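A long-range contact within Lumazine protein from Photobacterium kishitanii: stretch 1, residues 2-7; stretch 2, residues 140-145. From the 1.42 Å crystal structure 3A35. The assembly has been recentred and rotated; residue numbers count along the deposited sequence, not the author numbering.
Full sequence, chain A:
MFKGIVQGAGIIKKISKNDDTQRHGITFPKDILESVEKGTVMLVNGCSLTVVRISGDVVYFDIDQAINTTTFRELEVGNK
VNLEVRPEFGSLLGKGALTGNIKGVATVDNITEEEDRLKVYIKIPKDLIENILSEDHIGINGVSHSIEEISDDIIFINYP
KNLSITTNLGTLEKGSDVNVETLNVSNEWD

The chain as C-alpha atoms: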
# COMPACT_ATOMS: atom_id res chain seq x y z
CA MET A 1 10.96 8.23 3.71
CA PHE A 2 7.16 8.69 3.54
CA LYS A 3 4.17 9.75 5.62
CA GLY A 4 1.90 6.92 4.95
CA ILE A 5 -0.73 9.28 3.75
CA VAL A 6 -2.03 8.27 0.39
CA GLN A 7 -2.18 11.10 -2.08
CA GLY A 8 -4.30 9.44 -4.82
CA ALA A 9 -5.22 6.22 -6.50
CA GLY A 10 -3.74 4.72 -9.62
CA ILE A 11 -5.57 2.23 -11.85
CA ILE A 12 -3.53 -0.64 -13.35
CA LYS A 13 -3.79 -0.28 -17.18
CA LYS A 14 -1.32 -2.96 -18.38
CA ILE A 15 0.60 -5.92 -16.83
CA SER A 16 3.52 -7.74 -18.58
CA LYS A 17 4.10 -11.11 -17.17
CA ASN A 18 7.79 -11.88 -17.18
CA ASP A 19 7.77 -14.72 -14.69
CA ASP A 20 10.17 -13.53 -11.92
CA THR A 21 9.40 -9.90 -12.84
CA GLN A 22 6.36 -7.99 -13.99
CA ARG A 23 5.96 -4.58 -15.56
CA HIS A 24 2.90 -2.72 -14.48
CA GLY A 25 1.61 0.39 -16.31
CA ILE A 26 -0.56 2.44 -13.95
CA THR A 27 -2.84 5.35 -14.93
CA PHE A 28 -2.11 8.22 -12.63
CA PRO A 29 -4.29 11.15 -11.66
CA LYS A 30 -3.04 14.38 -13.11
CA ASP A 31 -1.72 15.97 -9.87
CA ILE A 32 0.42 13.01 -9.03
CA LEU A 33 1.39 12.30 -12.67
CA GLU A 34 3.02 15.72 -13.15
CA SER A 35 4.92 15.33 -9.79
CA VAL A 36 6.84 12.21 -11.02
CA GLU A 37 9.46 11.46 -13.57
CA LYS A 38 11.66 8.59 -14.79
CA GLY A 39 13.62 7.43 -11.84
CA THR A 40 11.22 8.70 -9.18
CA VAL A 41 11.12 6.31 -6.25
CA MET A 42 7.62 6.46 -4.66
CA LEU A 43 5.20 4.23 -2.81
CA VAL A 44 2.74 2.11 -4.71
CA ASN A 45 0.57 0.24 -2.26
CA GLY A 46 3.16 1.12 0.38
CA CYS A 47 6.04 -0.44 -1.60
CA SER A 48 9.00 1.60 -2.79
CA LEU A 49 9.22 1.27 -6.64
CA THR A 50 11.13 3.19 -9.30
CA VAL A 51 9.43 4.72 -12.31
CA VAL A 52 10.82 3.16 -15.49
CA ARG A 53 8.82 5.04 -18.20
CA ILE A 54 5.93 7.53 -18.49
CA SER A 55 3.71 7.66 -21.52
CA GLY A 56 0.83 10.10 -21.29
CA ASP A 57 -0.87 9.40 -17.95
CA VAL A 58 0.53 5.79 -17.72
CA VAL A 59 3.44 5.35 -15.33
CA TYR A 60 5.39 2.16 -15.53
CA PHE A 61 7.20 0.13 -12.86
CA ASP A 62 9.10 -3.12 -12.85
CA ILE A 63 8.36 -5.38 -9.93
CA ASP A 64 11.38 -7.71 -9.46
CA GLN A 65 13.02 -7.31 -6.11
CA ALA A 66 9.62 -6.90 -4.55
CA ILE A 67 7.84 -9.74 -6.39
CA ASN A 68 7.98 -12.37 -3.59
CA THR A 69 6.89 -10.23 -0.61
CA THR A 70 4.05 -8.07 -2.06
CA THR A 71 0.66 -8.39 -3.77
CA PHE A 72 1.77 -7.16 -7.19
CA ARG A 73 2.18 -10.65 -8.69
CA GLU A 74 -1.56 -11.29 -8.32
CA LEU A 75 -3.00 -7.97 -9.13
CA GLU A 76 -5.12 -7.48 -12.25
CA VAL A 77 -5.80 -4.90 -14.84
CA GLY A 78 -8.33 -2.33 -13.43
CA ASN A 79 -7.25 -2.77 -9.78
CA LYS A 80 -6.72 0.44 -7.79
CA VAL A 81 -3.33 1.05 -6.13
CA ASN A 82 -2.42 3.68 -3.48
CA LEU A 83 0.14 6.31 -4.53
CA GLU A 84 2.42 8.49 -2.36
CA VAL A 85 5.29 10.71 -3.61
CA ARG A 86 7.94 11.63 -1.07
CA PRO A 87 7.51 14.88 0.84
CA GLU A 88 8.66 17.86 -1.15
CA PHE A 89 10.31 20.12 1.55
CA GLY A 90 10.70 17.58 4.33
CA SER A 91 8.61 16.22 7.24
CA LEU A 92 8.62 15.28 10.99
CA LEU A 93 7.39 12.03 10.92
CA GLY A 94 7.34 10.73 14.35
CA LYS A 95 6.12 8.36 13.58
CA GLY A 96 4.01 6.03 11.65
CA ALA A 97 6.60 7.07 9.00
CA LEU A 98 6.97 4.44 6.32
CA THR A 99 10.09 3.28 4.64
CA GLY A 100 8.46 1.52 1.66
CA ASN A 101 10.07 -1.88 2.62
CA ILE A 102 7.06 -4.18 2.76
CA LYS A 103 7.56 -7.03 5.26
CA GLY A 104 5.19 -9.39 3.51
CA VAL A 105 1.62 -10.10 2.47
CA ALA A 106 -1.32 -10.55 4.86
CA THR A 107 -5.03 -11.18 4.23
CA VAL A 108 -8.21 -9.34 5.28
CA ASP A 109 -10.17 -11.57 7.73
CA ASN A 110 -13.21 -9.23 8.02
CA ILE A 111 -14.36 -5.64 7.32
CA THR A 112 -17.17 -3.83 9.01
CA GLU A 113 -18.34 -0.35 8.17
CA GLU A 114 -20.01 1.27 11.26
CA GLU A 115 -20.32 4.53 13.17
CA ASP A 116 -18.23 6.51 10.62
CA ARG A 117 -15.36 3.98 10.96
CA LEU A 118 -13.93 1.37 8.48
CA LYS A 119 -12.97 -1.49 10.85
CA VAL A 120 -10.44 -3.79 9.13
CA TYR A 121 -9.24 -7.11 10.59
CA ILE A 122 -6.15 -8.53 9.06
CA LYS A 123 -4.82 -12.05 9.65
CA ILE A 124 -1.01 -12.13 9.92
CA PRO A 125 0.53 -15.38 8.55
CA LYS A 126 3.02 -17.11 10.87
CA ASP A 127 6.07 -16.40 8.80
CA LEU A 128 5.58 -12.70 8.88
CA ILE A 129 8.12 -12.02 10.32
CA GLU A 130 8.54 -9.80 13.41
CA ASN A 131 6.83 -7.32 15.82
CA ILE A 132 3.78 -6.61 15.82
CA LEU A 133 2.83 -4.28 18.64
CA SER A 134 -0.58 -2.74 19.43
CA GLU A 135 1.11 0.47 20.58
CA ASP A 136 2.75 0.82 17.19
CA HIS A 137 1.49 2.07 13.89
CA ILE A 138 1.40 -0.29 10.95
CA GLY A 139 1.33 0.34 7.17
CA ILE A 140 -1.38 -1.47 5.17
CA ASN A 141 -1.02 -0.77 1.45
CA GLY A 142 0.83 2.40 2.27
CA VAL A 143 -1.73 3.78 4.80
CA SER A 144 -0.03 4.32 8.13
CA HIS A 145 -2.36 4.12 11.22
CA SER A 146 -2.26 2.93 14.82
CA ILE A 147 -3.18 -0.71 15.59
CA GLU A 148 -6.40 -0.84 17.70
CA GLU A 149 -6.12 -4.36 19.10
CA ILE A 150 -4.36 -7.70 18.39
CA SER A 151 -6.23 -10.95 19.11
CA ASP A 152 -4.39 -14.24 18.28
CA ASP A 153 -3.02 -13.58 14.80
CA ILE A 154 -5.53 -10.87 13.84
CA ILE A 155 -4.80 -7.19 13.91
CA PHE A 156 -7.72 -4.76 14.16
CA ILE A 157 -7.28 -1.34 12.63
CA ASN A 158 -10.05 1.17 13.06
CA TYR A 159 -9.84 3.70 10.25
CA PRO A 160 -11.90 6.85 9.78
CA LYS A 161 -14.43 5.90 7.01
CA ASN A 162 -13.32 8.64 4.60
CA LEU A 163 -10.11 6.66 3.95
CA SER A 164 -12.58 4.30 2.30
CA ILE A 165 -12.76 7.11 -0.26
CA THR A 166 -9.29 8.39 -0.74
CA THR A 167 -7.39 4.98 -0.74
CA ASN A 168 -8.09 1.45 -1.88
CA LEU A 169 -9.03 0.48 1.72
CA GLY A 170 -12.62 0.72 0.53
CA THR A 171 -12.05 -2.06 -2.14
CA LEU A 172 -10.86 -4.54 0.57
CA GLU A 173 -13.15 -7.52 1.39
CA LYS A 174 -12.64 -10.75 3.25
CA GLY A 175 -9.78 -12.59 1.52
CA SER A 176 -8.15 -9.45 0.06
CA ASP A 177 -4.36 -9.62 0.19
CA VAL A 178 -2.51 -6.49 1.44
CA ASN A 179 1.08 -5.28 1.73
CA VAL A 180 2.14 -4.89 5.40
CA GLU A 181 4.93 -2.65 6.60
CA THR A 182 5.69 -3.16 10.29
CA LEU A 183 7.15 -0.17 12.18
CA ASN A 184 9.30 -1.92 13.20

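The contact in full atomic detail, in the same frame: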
# COMPACT_ATOMS: atom_id res chain seq x y z
N PHE A 2 8.53 8.34 4.01
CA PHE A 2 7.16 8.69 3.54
C PHE A 2 6.20 8.81 4.72
O PHE A 2 6.50 8.34 5.81
CB PHE A 2 6.68 7.55 2.55
CG PHE A 2 7.49 7.43 1.31
CD1 PHE A 2 7.18 8.11 0.23
CD2 PHE A 2 8.58 6.57 1.27
CE1 PHE A 2 7.86 7.98 -0.95
CE2 PHE A 2 9.37 6.44 0.13
CZ PHE A 2 8.97 7.12 -1.01
N LYS A 3 5.10 9.51 4.49
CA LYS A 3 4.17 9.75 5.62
C LYS A 3 3.22 8.62 5.84
O LYS A 3 2.57 8.45 6.88
CB LYS A 3 3.32 10.98 5.31
CG LYS A 3 4.15 12.24 5.13
CD LYS A 3 3.42 13.52 4.64
CE LYS A 3 4.32 14.72 5.02
NZ LYS A 3 4.34 15.92 4.15
N GLY A 4 3.04 7.77 4.82
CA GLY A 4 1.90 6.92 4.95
C GLY A 4 0.52 7.54 4.90
O GLY A 4 -0.40 7.06 5.45
N ILE A 5 0.46 8.59 4.11
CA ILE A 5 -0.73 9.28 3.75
C ILE A 5 -0.82 9.27 2.24
O ILE A 5 0.01 9.84 1.51
CB ILE A 5 -0.71 10.82 4.24
CG1 ILE A 5 -0.67 10.75 5.76
CG2 ILE A 5 -1.96 11.47 3.81
CD1 ILE A 5 -0.43 12.15 6.38
N VAL A 6 -1.81 8.48 1.85
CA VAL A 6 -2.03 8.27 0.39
C VAL A 6 -2.51 9.49 -0.30
O VAL A 6 -3.53 10.12 0.13
CB VAL A 6 -2.99 7.03 0.19
CG1 VAL A 6 -3.34 6.82 -1.31
CG2 VAL A 6 -2.34 5.78 0.78
N GLN A 7 -1.88 9.87 -1.36
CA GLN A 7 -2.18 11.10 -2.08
C GLN A 7 -3.10 10.90 -3.23
O GLN A 7 -3.77 11.86 -3.69
CB GLN A 7 -0.90 11.66 -2.66
CG GLN A 7 0.04 12.11 -1.61
CD GLN A 7 1.48 12.28 -2.12
OE1 GLN A 7 1.83 12.00 -3.23
NE2 GLN A 7 2.34 12.79 -1.18
N ILE A 140 -0.56 -0.48 5.94
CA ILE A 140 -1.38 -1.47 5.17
C ILE A 140 -1.57 -0.78 3.80
O ILE A 140 -2.20 0.29 3.70
CB ILE A 140 -2.77 -1.71 5.79
CG1 ILE A 140 -2.59 -2.32 7.22
CG2 ILE A 140 -3.55 -2.60 4.83
CD1 ILE A 140 -1.90 -3.61 7.23
N ASN A 141 -1.00 -1.41 2.75
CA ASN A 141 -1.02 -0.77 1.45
C ASN A 141 -0.61 0.71 1.40
O ASN A 141 -1.12 1.48 0.58
CB ASN A 141 -2.37 -0.94 0.74
CG ASN A 141 -2.75 -2.32 0.32
OD1 ASN A 141 -4.01 -2.45 -0.09
ND2 ASN A 141 -1.89 -3.23 0.25
N GLY A 142 0.34 1.03 2.30
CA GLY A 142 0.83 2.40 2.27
C GLY A 142 0.05 3.36 3.14
O GLY A 142 0.39 4.56 3.19
N VAL A 143 -1.02 2.91 3.82
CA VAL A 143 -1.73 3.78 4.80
C VAL A 143 -1.18 3.42 6.18
O VAL A 143 -1.20 2.30 6.64
CB VAL A 143 -3.19 3.40 4.74
CG1 VAL A 143 -3.98 4.22 5.83
CG2 VAL A 143 -3.80 3.69 3.35
N SER A 144 -0.56 4.46 6.75
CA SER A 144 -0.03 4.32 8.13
C SER A 144 -1.10 4.70 9.23
O SER A 144 -1.75 5.76 9.09
CB SER A 144 1.23 5.15 8.29
OG SER A 144 1.71 4.96 9.66
N HIS A 145 -1.34 3.81 10.20
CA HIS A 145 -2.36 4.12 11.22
C HIS A 145 -2.00 3.25 12.41
O HIS A 145 -1.39 2.17 12.28
CB HIS A 145 -3.75 3.74 10.72
CG HIS A 145 -4.88 4.32 11.51
ND1 HIS A 145 -5.32 3.76 12.69
CD2 HIS A 145 -5.60 5.44 11.31
CE1 HIS A 145 -6.33 4.50 13.15
NE2 HIS A 145 -6.52 5.51 12.33

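The contact between these two segments is small: residues that touch are at least 135 positions apart, and about 200 Å² is buried, counting both sides. Stretch 1 has no regular helix or strand. Stretch 2 makes a type I' beta turn from Ile140 to Val143, closed by two backbone hydrogen bonds, from Ile140 N to Val143 O and from Val143 N to Ile140 O (both 2.9 Å), and then runs on as a strand from Val143.

Phe2 is buried, but its ring lies out of reach of stretch 2. Lys3 meets the contact through its backbone: its carbonyl Lys3 O rests 3.8 Å from Ser144 CB. The side chain sets off sideways and its end leads away, so the charged amine stays clear of the interface, as suits a lysine at its margin.

Gly4 is the center of the contact. Its carbonyl accepts the one hydrogen bond between the stretches, from Ser144 N to Gly4 O, 2.9 Å long and nearly straight at 173°. In addition, Gly4 CA approaches Gly142 O at 3.3 Å in a CA-H...O contact, with an angle of 132° at the hydrogen. Two reasons make glycine fit here. A CB would point toward stretch 2 and fall 2.4 Å from Ser144 CB, a clear clash; and at phi/psi of 67/32° it would also be jammed against the carbonyl O of Lys3. The CA-to-CB bond of Ser144 points toward stretch 1 beside this bare backbone, while its hydroxyl is satisfied by a hydrogen bond elsewhere in the structure.

Gly142, which supplies the carbonyl facing Gly4 CA, is itself a glycine for a local reason. Its phi/psi of 89/-2°, within the turn, would press a CB against the carbonyl O of Asn141.

The CA-to-CB bond of Ile5 points away from stretch 2, and the residue is exposed, adding almost nothing to the buried area. That of Val6 points toward the partner. Its methyl Val6 CG2 packs against Val143 CG2 at 3.6 Å, an apolar contact between two beta-branched side chains, and also lies 3.8 Å from Gly142 O. Val143 directs its CA-to-CB bond away from stretch 1, yet its CG2 methyl still reaches Val6 CG2.

Gln7 makes no contact with stretch 2; its amide group is hydrogen-bonded elsewhere in the structure. The join therefore rests on one strong backbone hydrogen bond, close glycine packing and a single valine pair.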